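ScaE cell-surface anchored scaffoldin protein (PDB 2ZF9) is a cell-surface scaffoldin whose cohesin module, the part in this chain, probably binds dockerins and so attaches cellulosome components to the bacterium. Local coordinates at residues A137-V147 with I180-T190. Sequence-based numbering, arbitrary orientation.
Sequences AQPGDKYDVQV and IEQGYIQVEST
Tyr143 and Ile185 exchange a reciprocal pair of backbone hydrogen bonds at the middle of an antiparallel ladder in which strands 142-147 and 183-187 run at 164° to one another. The ladder joins neighbouring strands within one sheet of the beta sandwich of this cohesin module, with strand 66-73 beyond the first and 33-41 beyond the second, and shows how a side chain can take over where main-chain pairing stops. Beyond Gly183, the primary amide of Gln182 stands in for a peptide group: OE1 accepts from Val147 N at 2.9 Å, while NE2 donates to Val147 O at 3.0 Å, almost straight (178°), with Val147 O lying in the plane of the Gln182 amide. Two bonds thus fix the rotation of this amide. The bend at chi2 (-65°) folds it back across the CB and CG of Gln146, whose own OE1 is held by Gln72. At the other end, Val187 N reaches Asp141 O, and Gly140 N, in the type II turn from Gln138 to Asp141, returns a bond to Val187 O. Val145 and Ile185 point into the core, against Met53 and Leu131. On the reverse face the fully extended Lys142 runs beside Gln186, and its CE lies over one face of the Tyr184 ring, 3.4 Å from CD1. Lys142 NZ makes an off-centre cation-pi contact, 4.4 Å from the Tyr184 ring centroid, and also donates to a water that bridges to OE1 of Gln186, whose NE2 is held by Thr40 OG1.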
loop_
_atom_site.group_PDB
_atom_site.type_symbol
_atom_site.label_atom_id
_atom_site.label_comp_id
_atom_site.label_asym_id
_atom_site.label_seq_id
_atom_site.Cartn_x
_atom_site.Cartn_y
_atom_site.Cartn_z
ATOM N N ALA A 137 3.674 -23.759 3.376
ATOM C CA ALA A 137 3.792 -22.867 4.522
ATOM C C ALA A 137 3.901 -23.645 5.833
ATOM O O ALA A 137 3.137 -24.606 6.055
ATOM C CB ALA A 137 2.597 -21.902 4.582
ATOM N N GLN A 138 4.808 -23.182 6.693
ATOM C CA GLN A 138 5.121 -23.800 7.995
ATOM C C GLN A 138 5.028 -22.788 9.129
ATOM O O GLN A 138 5.304 -21.601 8.901
ATOM C CB GLN A 138 6.568 -24.348 7.991
ATOM C CG GLN A 138 6.848 -25.489 7.035
ATOM C CD GLN A 138 6.008 -26.701 7.357
ATOM O OE1 GLN A 138 5.845 -27.070 8.532
ATOM N NE2 GLN A 138 5.442 -27.321 6.318
ATOM N N PRO A 139 4.755 -23.257 10.375
ATOM C CA PRO A 139 4.759 -22.373 11.547
ATOM C C PRO A 139 6.022 -21.546 11.525
ATOM O O PRO A 139 7.091 -22.074 11.198
ATOM C CB PRO A 139 4.835 -23.346 12.746
ATOM C CG PRO A 139 4.241 -24.632 12.244
ATOM C CD PRO A 139 4.506 -24.673 10.737
ATOM N N GLY A 140 5.899 -20.261 11.842
ATOM C CA GLY A 140 7.029 -19.345 11.795
ATOM C C GLY A 140 7.256 -18.628 10.462
ATOM O O GLY A 140 7.926 -17.586 10.435
ATOM N N ASP A 141 6.709 -19.150 9.360
ATOM C CA ASP A 141 6.994 -18.551 8.030
ATOM C C ASP A 141 6.387 -17.145 7.989
ATOM O O ASP A 141 5.320 -16.949 8.556
ATOM C CB ASP A 141 6.420 -19.404 6.882
ATOM C CG ASP A 141 7.306 -20.608 6.533
ATOM O OD1 ASP A 141 8.486 -20.637 6.936
ATOM O OD2 ASP A 141 6.813 -21.533 5.869
ATOM N N LYS A 142 7.075 -16.185 7.361
ATOM C CA LYS A 142 6.584 -14.804 7.255
ATOM C C LYS A 142 6.820 -14.330 5.836
ATOM O O LYS A 142 7.909 -14.469 5.335
ATOM C CB LYS A 142 7.345 -13.888 8.211
ATOM C CG LYS A 142 6.844 -12.440 8.281
ATOM C CD LYS A 142 7.611 -11.692 9.389
ATOM C CE LYS A 142 7.220 -10.250 9.478
ATOM N NZ LYS A 142 7.822 -9.652 10.710
ATOM N N TYR A 143 5.786 -13.794 5.209
ATOM C CA TYR A 143 5.829 -13.323 3.819
ATOM C C TYR A 143 5.494 -11.833 3.836
ATOM O O TYR A 143 4.359 -11.478 4.165
ATOM C CB TYR A 143 4.758 -14.059 3.016
ATOM C CG TYR A 143 4.823 -15.564 3.138
ATOM C CD1 TYR A 143 5.695 -16.314 2.322
ATOM C CD2 TYR A 143 4.017 -16.245 4.052
ATOM C CE1 TYR A 143 5.749 -17.720 2.422
ATOM C CE2 TYR A 143 4.060 -17.641 4.163
ATOM C CZ TYR A 143 4.942 -18.366 3.360
ATOM O OH TYR A 143 5.000 -19.728 3.462
ATOM N N ASP A 144 6.477 -10.975 3.518
ATOM C CA ASP A 144 6.326 -9.507 3.584
ATOM C C ASP A 144 5.432 -8.985 2.440
ATOM O O ASP A 144 5.456 -9.515 1.317
ATOM C CB ASP A 144 7.703 -8.803 3.485
ATOM C CG ASP A 144 8.558 -9.012 4.700
ATOM O OD1 ASP A 144 8.006 -9.111 5.809
ATOM O OD2 ASP A 144 9.786 -9.057 4.539
ATOM N N VAL A 145 4.654 -7.945 2.744
ATOM C CA VAL A 145 3.807 -7.279 1.733
ATOM C C VAL A 145 3.999 -5.781 1.974
ATOM O O VAL A 145 3.709 -5.275 3.070
ATOM C CB VAL A 145 2.309 -7.695 1.941
ATOM C CG1 VAL A 145 1.389 -7.032 0.890
ATOM C CG2 VAL A 145 2.162 -9.223 1.910
ATOM N N GLN A 146 4.455 -5.084 0.932
ATOM C CA GLN A 146 5.114 -3.806 1.081
ATOM C C GLN A 146 4.664 -2.772 0.047
ATOM O O GLN A 146 4.458 -3.086 -1.130
ATOM C CB GLN A 146 6.628 -3.992 0.926
ATOM C CG GLN A 146 7.250 -4.899 1.968
ATOM C CD GLN A 146 8.754 -5.077 1.744
ATOM O OE1 GLN A 146 9.232 -5.133 0.605
ATOM N NE2 GLN A 146 9.485 -5.173 2.826
ATOM N N VAL A 147 4.593 -1.519 0.489
ATOM C CA VAL A 147 4.622 -0.386 -0.453
ATOM C C VAL A 147 6.062 -0.128 -0.845
ATOM O O VAL A 147 6.924 -0.039 0.017
ATOM C CB VAL A 147 4.065 0.919 0.190
ATOM C CG1 VAL A 147 4.199 2.120 -0.838
ATOM C CG2 VAL A 147 2.579 0.705 0.617
ATOM N N ILE A 180 5.272 4.883 6.098
ATOM C CA ILE A 180 4.879 3.547 5.622
ATOM C C ILE A 180 4.947 2.544 6.750
ATOM O O ILE A 180 5.987 2.419 7.389
ATOM C CB ILE A 180 5.745 3.047 4.430
ATOM C CG1 ILE A 180 5.721 4.044 3.252
ATOM C CG2 ILE A 180 5.263 1.654 4.019
ATOM C CD1 ILE A 180 4.287 4.377 2.709
ATOM N N GLU A 181 3.833 1.851 7.000
ATOM C CA GLU A 181 3.801 0.713 7.901
ATOM C C GLU A 181 3.622 -0.570 7.064
ATOM O O GLU A 181 2.538 -0.855 6.562
ATOM C CB GLU A 181 2.698 0.913 8.930
ATOM C CG GLU A 181 2.638 -0.130 10.060
ATOM C CD GLU A 181 1.312 -0.046 10.865
ATOM O OE1 GLU A 181 0.754 1.086 10.988
ATOM O OE2 GLU A 181 0.826 -1.106 11.361
ATOM N N GLN A 182 4.707 -1.319 6.874
ATOM C CA GLN A 182 4.667 -2.482 5.995
ATOM C C GLN A 182 3.854 -3.610 6.660
ATOM O O GLN A 182 3.680 -3.636 7.900
ATOM C CB GLN A 182 6.100 -2.978 5.670
ATOM C CG GLN A 182 7.057 -1.947 5.034
ATOM C CD GLN A 182 6.622 -1.476 3.637
ATOM O OE1 GLN A 182 5.441 -1.511 3.301
ATOM N NE2 GLN A 182 7.581 -1.034 2.820
ATOM N N GLY A 183 3.358 -4.533 5.840
ATOM C CA GLY A 183 2.589 -5.641 6.361
ATOM C C GLY A 183 3.176 -6.988 6.005
ATOM O O GLY A 183 4.326 -7.096 5.522
ATOM N N TYR A 184 2.397 -8.032 6.269
ATOM C CA TYR A 184 2.843 -9.397 6.026
ATOM C C TYR A 184 1.718 -10.383 6.239
ATOM O O TYR A 184 0.665 -10.047 6.822
ATOM C CB TYR A 184 4.013 -9.776 6.966
ATOM C CG TYR A 184 3.764 -9.487 8.419
ATOM C CD1 TYR A 184 4.411 -8.417 9.055
ATOM C CD2 TYR A 184 2.864 -10.260 9.164
ATOM C CE1 TYR A 184 4.178 -8.142 10.407
ATOM C CE2 TYR A 184 2.613 -9.982 10.531
ATOM C CZ TYR A 184 3.287 -8.941 11.132
ATOM O OH TYR A 184 3.036 -8.664 12.453
ATOM N N ILE A 185 1.955 -11.603 5.763
ATOM C CA ILE A 185 1.208 -12.761 6.210
ATOM C C ILE A 185 2.221 -13.652 6.934
ATOM O O ILE A 185 3.265 -13.991 6.368
ATOM C CB ILE A 185 0.578 -13.537 5.028
ATOM C CG1 ILE A 185 -0.359 -12.623 4.223
ATOM C CG2 ILE A 185 -0.146 -14.834 5.565
ATOM C CD1 ILE A 185 -0.763 -13.212 2.834
ATOM N N GLN A 186 1.928 -14.025 8.166
ATOM C CA GLN A 186 2.832 -14.954 8.857
ATOM C C GLN A 186 2.045 -16.113 9.441
ATOM O O GLN A 186 0.834 -15.995 9.690
ATOM C CB GLN A 186 3.629 -14.245 9.948
ATOM C CG GLN A 186 2.777 -13.754 11.097
ATOM C CD GLN A 186 3.636 -13.089 12.148
ATOM O OE1 GLN A 186 4.861 -13.039 12.009
ATOM N NE2 GLN A 186 3.005 -12.558 13.190
ATOM N N VAL A 187 2.728 -17.239 9.611
ATOM C CA VAL A 187 2.093 -18.443 10.164
ATOM C C VAL A 187 2.462 -18.479 11.644
ATOM O O VAL A 187 3.637 -18.404 11.996
ATOM C CB VAL A 187 2.603 -19.718 9.465
ATOM C CG1 VAL A 187 1.808 -20.943 9.939
ATOM C CG2 VAL A 187 2.521 -19.582 7.945
ATOM N N GLU A 188 1.455 -18.581 12.504
ATOM C CA GLU A 188 1.692 -18.688 13.944
ATOM C C GLU A 188 2.761 -19.748 14.245
ATOM O O GLU A 188 2.722 -20.864 13.713
ATOM C CB GLU A 188 0.381 -19.036 14.675
ATOM C CG GLU A 188 0.454 -18.857 16.190
ATOM C CD GLU A 188 0.225 -17.419 16.626
ATOM O OE1 GLU A 188 1.194 -16.750 17.067
ATOM O OE2 GLU A 188 -0.930 -16.950 16.516
ATOM N N SER A 189 3.729 -19.365 15.068
ATOM C CA SER A 189 4.716 -20.285 15.636
ATOM C C SER A 189 4.075 -21.271 16.602
ATOM O O SER A 189 3.181 -20.908 17.363
ATOM C CB SER A 189 5.749 -19.482 16.416
ATOM O OG SER A 189 6.605 -18.833 15.524
ATOM N N THR A 190 4.561 -22.504 16.592
ATOM C CA THR A 190 4.037 -23.538 17.480
ATOM C C THR A 190 4.167 -23.117 18.953
ATOM O O THR A 190 5.247 -22.708 19.411
ATOM C CB THR A 190 4.718 -24.898 17.241
ATOM O OG1 THR A 190 4.563 -25.265 15.861
ATOM C CG2 THR A 190 4.069 -25.984 18.113
HETATM O O HOH W 1 6.562 -10.630 12.877
HETATM O O HOH W 2 6.786 -6.504 6.277
#